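Local coordinates for protein isoaspartyl dipeptidase (Fervidobacterium islandicum, PDB 7CDH) that probably hydrolyses isoaspartyl (beta-aspartyl) dipeptides as a zinc-dependent M38 metallopeptidase, a reaction linked to protein repair, at residues P78-V90 with L374-E386. Residues are numbered along the deposited sequence; the frame is centred on the assembly and turned at random.
Sequences PELKISDCIRSGV and LMKDGVMKNLNFE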
ATOM      1  N   PRO A  78       7.616  13.799  31.341  1.00 34.73           N
ATOM      2  CA  PRO A  78       8.964  13.398  30.981  1.00 34.32           C
ATOM      3  C   PRO A  78       9.129  11.871  31.002  1.00 35.04           C
ATOM      4  O   PRO A  78       8.306  11.186  31.553  1.00 37.85           O
ATOM      5  CB  PRO A  78       9.880  14.107  31.995  1.00 33.43           C
ATOM      6  CG  PRO A  78       8.990  14.646  33.090  1.00 34.06           C
ATOM      7  CD  PRO A  78       7.555  14.531  32.615  1.00 37.46           C
ATOM      8  N   GLU A  79      10.212  11.391  30.396  1.00 36.29           N
ATOM      9  CA  GLU A  79      10.580   9.965  30.373  1.00 39.20           C
ATOM     10  C   GLU A  79      11.058   9.559  31.780  1.00 39.09           C
ATOM     11  O   GLU A  79      11.295  10.420  32.603  1.00 40.51           O
ATOM     12  CB  GLU A  79      11.528   9.701  29.198  1.00 38.86           C
ATOM     13  CG  GLU A  79      12.974  10.107  29.378  1.00 43.69           C
ATOM     14  CD  GLU A  79      13.916   9.563  28.305  1.00 50.29           C
ATOM     15  OE1 GLU A  79      13.459   8.762  27.474  1.00 68.21           O
ATOM     16  OE2 GLU A  79      15.114   9.918  28.298  1.00 61.62           O
ATOM     17  N   LEU A  80      11.074   8.265  32.067  1.00 37.42           N
ATOM     18  CA  LEU A  80      11.513   7.698  33.359  1.00 33.75           C
ATOM     19  C   LEU A  80      13.003   7.930  33.506  1.00 33.32           C
ATOM     20  O   LEU A  80      13.708   7.719  32.511  1.00 33.86           O
ATOM     21  CB  LEU A  80      11.252   6.197  33.322  1.00 33.44           C
ATOM     22  CG  LEU A  80      11.631   5.468  34.598  1.00 35.22           C
ATOM     23  CD1 LEU A  80      10.686   5.858  35.720  1.00 37.47           C
ATOM     24  CD2 LEU A  80      11.617   3.973  34.380  1.00 38.37           C
ATOM     25  N   LYS A  81      13.487   8.273  34.697  1.00 38.48           N
ATOM     26  CA  LYS A  81      14.959   8.282  34.952  1.00 39.88           C
ATOM     27  C   LYS A  81      15.320   6.947  35.618  1.00 37.24           C
ATOM     28  O   LYS A  81      14.576   6.532  36.513  1.00 37.40           O
ATOM     29  CB  LYS A  81      15.369   9.463  35.828  1.00 48.81           C
ATOM     30  CG  LYS A  81      14.577  10.757  35.660  1.00 61.49           C
ATOM     31  CD  LYS A  81      15.331  11.860  34.916  1.00 71.82           C
ATOM     32  CE  LYS A  81      16.156  12.771  35.804  1.00 82.91           C
ATOM     33  NZ  LYS A  81      15.392  13.239  36.989  1.00 93.28           N
ATOM     34  N   ILE A  82      16.395   6.281  35.199  1.00 34.25           N
ATOM     35  CA  ILE A  82      16.804   5.014  35.854  1.00 37.97           C
ATOM     36  C   ILE A  82      17.080   5.264  37.341  1.00 40.30           C
ATOM     37  O   ILE A  82      16.744   4.387  38.161  1.00 38.99           O
ATOM     38  CB  ILE A  82      18.006   4.326  35.202  1.00 37.67           C
ATOM     39  CG1 ILE A  82      18.186   2.972  35.887  1.00 36.14           C
ATOM     40  CG2 ILE A  82      19.278   5.177  35.255  1.00 39.86           C
ATOM     41  CD1 ILE A  82      18.770   1.904  35.002  1.00 42.13           C
ATOM     42  N   SER A  83      17.677   6.403  37.679  1.00 42.41           N
ATOM     43  CA  SER A  83      17.946   6.800  39.085  1.00 43.68           C
ATOM     44  C   SER A  83      16.654   6.740  39.936  1.00 43.19           C
ATOM     45  O   SER A  83      16.779   6.376  41.099  1.00 39.97           O
ATOM     46  CB  SER A  83      18.607   8.155  39.133  1.00 42.47           C
ATOM     47  OG  SER A  83      17.637   9.191  39.025  1.00 43.63           O
ATOM     48  N   ASP A  84      15.470   7.093  39.402  1.00 42.65           N
ATOM     49  CA  ASP A  84      14.161   6.984  40.113  1.00 46.88           C
ATOM     50  C   ASP A  84      13.913   5.521  40.505  1.00 48.96           C
ATOM     51  O   ASP A  84      13.414   5.253  41.626  1.00 39.19           O
ATOM     52  CB  ASP A  84      12.961   7.309  39.224  1.00 56.10           C
ATOM     53  CG  ASP A  84      12.306   8.669  39.385  1.00 67.44           C
ATOM     54  OD1 ASP A  84      13.043   9.685  39.448  1.00 77.92           O
ATOM     55  OD2 ASP A  84      11.036   8.700  39.371  1.00 74.83           O
ATOM     56  N   CYS A  85      14.159   4.621  39.549  1.00 45.91           N
ATOM     57  CA  CYS A  85      13.967   3.161  39.687  1.00 45.71           C
ATOM     58  C   CYS A  85      14.840   2.640  40.829  1.00 43.24           C
ATOM     59  O   CYS A  85      14.301   2.009  41.745  1.00 41.88           O
ATOM     60  CB  CYS A  85      14.322   2.446  38.387  1.00 43.27           C
ATOM     61  SG  CYS A  85      13.071   2.709  37.112  1.00 39.33           S
ATOM     62  N   ILE A  86      16.135   2.911  40.740  1.00 39.56           N
ATOM     63  CA  ILE A  86      17.166   2.402  41.673  1.00 43.98           C
ATOM     64  C   ILE A  86      16.769   2.789  43.105  1.00 43.54           C
ATOM     65  O   ILE A  86      16.698   1.903  43.976  1.00 48.06           O
ATOM     66  CB  ILE A  86      18.554   2.910  41.242  1.00 47.73           C
ATOM     67  CG1 ILE A  86      18.904   2.417  39.832  1.00 47.90           C
ATOM     68  CG2 ILE A  86      19.623   2.493  42.244  1.00 52.25           C
ATOM     69  CD1 ILE A  86      20.178   3.007  39.247  1.00 45.39           C
ATOM     70  N   ARG A  87      16.452   4.055  43.360  0.53 43.31           N
ATOM     71  CA  ARG A  87      16.219   4.515  44.754  0.53 44.66           C
ATOM     72  C   ARG A  87      14.770   4.197  45.166  0.53 43.49           C
ATOM     73  O   ARG A  87      14.398   4.525  46.306  0.53 45.10           O
ATOM     74  CB  ARG A  87      16.658   5.977  44.913  0.53 47.44           C
ATOM     75  CG  ARG A  87      15.566   7.030  44.794  0.53 55.03           C
ATOM     76  CD  ARG A  87      16.109   8.457  44.852  0.53 62.24           C
ATOM     77  NE  ARG A  87      17.509   8.518  45.281  0.53 61.32           N
ATOM     78  CZ  ARG A  87      18.532   8.949  44.544  0.53 59.54           C
ATOM     79  NH1 ARG A  87      19.753   8.941  45.057  0.53 57.94           N
ATOM     80  NH2 ARG A  87      18.343   9.403  43.314  0.53 59.53           N
ATOM     81  N   SER A  88      13.979   3.555  44.303  1.00 40.49           N
ATOM     82  CA  SER A  88      12.623   3.063  44.655  1.00 41.11           C
ATOM     83  C   SER A  88      12.576   1.519  44.688  1.00 38.63           C
ATOM     84  O   SER A  88      11.479   0.983  44.872  1.00 36.10           O
ATOM     85  CB  SER A  88      11.609   3.668  43.719  1.00 49.18           C
ATOM     86  OG  SER A  88      11.494   5.078  43.937  1.00 56.81           O
ATOM     87  N   GLY A  89      13.713   0.834  44.500  1.00 32.30           N
ATOM     88  CA  GLY A  89      13.827  -0.630  44.615  1.00 34.92           C
ATOM     89  C   GLY A  89      13.272  -1.403  43.429  1.00 36.85           C
ATOM     90  O   GLY A  89      13.234  -2.628  43.510  1.00 36.37           O
ATOM     91  N   VAL A  90      12.894  -0.735  42.339  1.00 38.55           N
ATOM     92  CA  VAL A  90      12.356  -1.378  41.105  1.00 35.00           C
ATOM     93  C   VAL A  90      13.510  -1.796  40.195  1.00 33.18           C
ATOM     94  O   VAL A  90      14.214  -0.917  39.705  1.00 40.13           O
ATOM     95  CB  VAL A  90      11.402  -0.410  40.402  1.00 35.76           C
ATOM     96  CG1 VAL A  90      10.918  -0.991  39.086  1.00 35.68           C
ATOM     97  CG2 VAL A  90      10.236  -0.057  41.324  1.00 35.48           C
ATOM     98  N   LEU A 374      23.563  -1.412  41.619  1.00 39.52           N
ATOM     99  CA  LEU A 374      23.061  -0.120  41.092  1.00 42.50           C
ATOM    100  C   LEU A 374      23.155   0.903  42.217  1.00 42.59           C
ATOM    101  O   LEU A 374      23.363   2.083  41.921  1.00 46.54           O
ATOM    102  CB  LEU A 374      21.613  -0.282  40.617  1.00 43.84           C
ATOM    103  CG  LEU A 374      21.379  -1.407  39.602  1.00 47.72           C
ATOM    104  CD1 LEU A 374      19.941  -1.371  39.098  1.00 49.94           C
ATOM    105  CD2 LEU A 374      22.363  -1.308  38.428  1.00 46.70           C
ATOM    106  N   MET A 375      22.962   0.450  43.456  1.00 42.65           N
ATOM    107  CA  MET A 375      23.066   1.293  44.675  1.00 44.52           C
ATOM    108  C   MET A 375      23.661   0.464  45.824  1.00 48.88           C
ATOM    109  O   MET A 375      23.237  -0.705  46.031  1.00 48.68           O
ATOM    110  CB  MET A 375      21.712   1.865  45.093  1.00 43.40           C
ATOM    111  CG  MET A 375      21.875   2.972  46.105  1.00 49.42           C
ATOM    112  SD  MET A 375      20.352   3.860  46.489  1.00 52.29           S
ATOM    113  CE  MET A 375      19.337   2.515  47.081  1.00 57.95           C
ATOM    114  N   LYS A 376      24.676   1.031  46.479  1.00 52.89           N
ATOM    115  CA  LYS A 376      25.418   0.444  47.620  1.00 48.45           C
ATOM    116  C   LYS A 376      25.439   1.490  48.730  1.00 52.83           C
ATOM    117  O   LYS A 376      26.063   2.575  48.531  1.00 49.48           O
ATOM    118  CB  LYS A 376      26.824   0.026  47.200  1.00 49.74           C
ATOM    119  CG  LYS A 376      27.451  -1.014  48.115  1.00 57.38           C
ATOM    120  CD  LYS A 376      28.914  -1.276  47.873  1.00 61.80           C
ATOM    121  CE  LYS A 376      29.153  -2.486  47.003  1.00 74.03           C
ATOM    122  NZ  LYS A 376      30.531  -2.486  46.457  1.00 81.18           N
ATOM    123  N   ASP A 377      24.690   1.215  49.800  1.00 53.72           N
ATOM    124  CA  ASP A 377      24.693   2.019  51.047  1.00 56.25           C
ATOM    125  C   ASP A 377      24.380   3.470  50.690  1.00 55.90           C
ATOM    126  O   ASP A 377      25.201   4.344  51.022  1.00 61.19           O
ATOM    127  CB  ASP A 377      26.034   1.868  51.777  1.00 58.30           C
ATOM    128  CG  ASP A 377      26.269   0.456  52.288  1.00 60.80           C
ATOM    129  OD1 ASP A 377      25.339  -0.093  52.920  1.00 64.29           O
ATOM    130  OD2 ASP A 377      27.356  -0.102  52.009  1.00 59.21           O
ATOM    131  N   GLY A 378      23.262   3.692  49.994  1.00 55.54           N
ATOM    132  CA  GLY A 378      22.775   5.015  49.539  1.00 54.76           C
ATOM    133  C   GLY A 378      23.575   5.630  48.392  1.00 49.91           C
ATOM    134  O   GLY A 378      23.213   6.722  47.989  1.00 59.22           O
ATOM    135  N   VAL A 379      24.619   4.973  47.882  1.00 51.95           N
ATOM    136  CA  VAL A 379      25.529   5.521  46.834  1.00 49.63           C
ATOM    137  C   VAL A 379      25.174   4.904  45.478  1.00 48.34           C
ATOM    138  O   VAL A 379      25.558   3.722  45.167  1.00 46.18           O
ATOM    139  CB  VAL A 379      27.020   5.308  47.159  1.00 54.41           C
ATOM    140  CG1 VAL A 379      27.910   6.038  46.154  1.00 48.99           C
ATOM    141  CG2 VAL A 379      27.354   5.735  48.577  1.00 54.83           C
ATOM    142  N   MET A 380      24.539   5.731  44.659  1.00 53.01           N
ATOM    143  CA  MET A 380      24.140   5.423  43.268  1.00 47.25           C
ATOM    144  C   MET A 380      25.383   5.152  42.420  1.00 43.40           C
ATOM    145  O   MET A 380      26.364   5.919  42.528  1.00 44.32           O
ATOM    146  CB  MET A 380      23.390   6.634  42.722  1.00 52.71           C
ATOM    147  CG  MET A 380      22.820   6.428  41.340  1.00 60.49           C
ATOM    148  SD  MET A 380      21.133   5.872  41.415  1.00 63.17           S
ATOM    149  CE  MET A 380      20.409   7.051  42.557  1.00 59.19           C
ATOM    150  N   LYS A 381      25.327   4.125  41.571  1.00 44.82           N
ATOM    151  CA  LYS A 381      26.333   3.874  40.499  1.00 44.32           C
ATOM    152  C   LYS A 381      26.443   5.087  39.568  1.00 46.83           C
ATOM    153  O   LYS A 381      25.609   6.015  39.658  1.00 48.00           O
ATOM    154  CB  LYS A 381      25.944   2.679  39.629  1.00 44.46           C
ATOM    155  CG  LYS A 381      24.745   2.924  38.711  1.00 49.04           C
ATOM    156  CD  LYS A 381      24.499   1.783  37.733  1.00 49.11           C
ATOM    157  CE  LYS A 381      25.217   1.962  36.417  1.00 45.92           C
ATOM    158  NZ  LYS A 381      25.457   0.673  35.739  1.00 46.76           N
ATOM    159  N   ASN A 382      27.413   5.039  38.653  1.00 54.92           N
ATOM    160  CA  ASN A 382      27.665   6.098  37.639  1.00 62.93           C
ATOM    161  C   ASN A 382      26.673   5.963  36.473  1.00 55.78           C
ATOM    162  O   ASN A 382      26.738   4.955  35.761  1.00 49.30           O
ATOM    163  CB  ASN A 382      29.107   6.042  37.124  1.00 72.09           C
ATOM    164  CG  ASN A 382      29.702   7.421  36.967  1.00 80.44           C
ATOM    165  OD1 ASN A 382      29.377   8.141  36.025  1.00 81.08           O
ATOM    166  ND2 ASN A 382      30.537   7.801  37.921  1.00 86.02           N
ATOM    167  N   LEU A 383      25.835   6.980  36.263  1.00 55.76           N
ATOM    168  CA  LEU A 383      24.849   7.076  35.147  1.00 55.35           C
ATOM    169  C   LEU A 383      25.205   8.188  34.126  1.00 58.18           C
ATOM    170  O   LEU A 383      25.886   9.180  34.473  1.00 58.56           O
ATOM    171  CB  LEU A 383      23.472   7.340  35.762  1.00 52.95           C
ATOM    172  CG  LEU A 383      22.976   6.312  36.774  1.00 49.10           C
ATOM    173  CD1 LEU A 383      21.715   6.814  37.462  1.00 47.63           C
ATOM    174  CD2 LEU A 383      22.734   4.975  36.110  1.00 46.74           C
ATOM    175  N   ASN A 384      24.633   8.084  32.926  1.00 69.65           N
ATOM    176  CA  ASN A 384      25.082   8.786  31.696  1.00 68.35           C
ATOM    177  C   ASN A 384      24.627  10.252  31.641  1.00 70.02           C
ATOM    178  O   ASN A 384      25.396  11.062  31.057  1.00 77.04           O
ATOM    179  CB  ASN A 384      24.649   8.010  30.461  1.00 69.23           C
ATOM    180  CG  ASN A 384      25.536   6.806  30.255  1.00 74.06           C
ATOM    181  OD1 ASN A 384      26.758   6.940  30.329  1.00 80.94           O
ATOM    182  ND2 ASN A 384      24.940   5.646  30.014  1.00 72.34           N
ATOM    183  N   PHE A 385      23.463  10.625  32.180  1.00 65.81           N
ATOM    184  CA  PHE A 385      23.002  12.049  32.109  1.00 65.60           C
ATOM    185  C   PHE A 385      22.534  12.491  33.511  1.00 74.88           C
ATOM    186  O   PHE A 385      21.545  13.243  33.595  1.00 76.72           O
ATOM    187  CB  PHE A 385      21.999  12.238  30.947  1.00 52.68           C
ATOM    188  CG  PHE A 385      22.483  11.725  29.600  1.00 45.33           C
ATOM    189  CD1 PHE A 385      23.428  12.431  28.846  1.00 47.70           C
ATOM    190  CD2 PHE A 385      22.060  10.499  29.103  1.00 40.99           C
ATOM    191  CE1 PHE A 385      23.922  11.946  27.635  1.00 42.96           C
ATOM    192  CE2 PHE A 385      22.548  10.012  27.887  1.00 43.83           C
ATOM    193  CZ  PHE A 385      23.475  10.733  27.152  1.00 44.66           C
ATOM    194  N   GLU A 386      23.251  12.050  34.567  1.00 89.91           N
ATOM    195  CA  GLU A 386      22.933  12.263  36.015  1.00 86.96           C
ATOM    196  C   GLU A 386      24.239  12.365  36.822  1.00 90.29           C
ATOM    197  O   GLU A 386      25.093  13.250  36.688  1.00 81.77           O
ATOM    198  CB  GLU A 386      22.072  11.125  36.598  1.00 84.46           C
ATOM    199  CG  GLU A 386      20.946  10.621  35.682  1.00 84.60           C
ATOM    200  CD  GLU A 386      19.556  10.430  36.298  1.00 86.83           C
ATOM    201  OE1 GLU A 386      18.890   9.390  35.976  1.00 65.33           O
ATOM    202  OE2 GLU A 386      19.114  11.332  37.076  1.00 74.64           O
TER
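Ile86, on the last turn of helix 82-86, leads the apolar packing against the C-terminal strands. Its CG2, held anti to the backbone N by a chi1 of -61°, lies 3.6 Å from Met375 CB. Its CD1 meets Met380 SD at 3.7 Å and also touches Leu374 CB. Trimming Ile86 to alanine is likely to open a gap between helix and strands, since Leu374 CB and Met375 CB would lose the branches that touch them and Met380 SD would keep only the more distant CB. One turn earlier, Leu383 presses both its methyls on Ile82 CG2, the nearer, CD2, at 3.6 Å; Leu116 of helix 106-118 also packs on Ile82. In one of two modelled conformers of Arg87, the Met380 CE methyl lies over a face of the guanidinium, a tentative placement. Polar contact is slight: Ser83 OG lies 3.3 Å from both OE1 and OE2 of the poorly ordered Glu386, a weak bond at best. Lys81 NZ stays 4.2 Å from Glu386 OE2, too far for a salt bridge. A type I' turn joins the hairpin strands, and a Schellman motif at Gly89 ends the helix before strand 90-95. This is structural packing of the C-terminal tail on an outer helix of the amidohydrolase TIM-barrel fold.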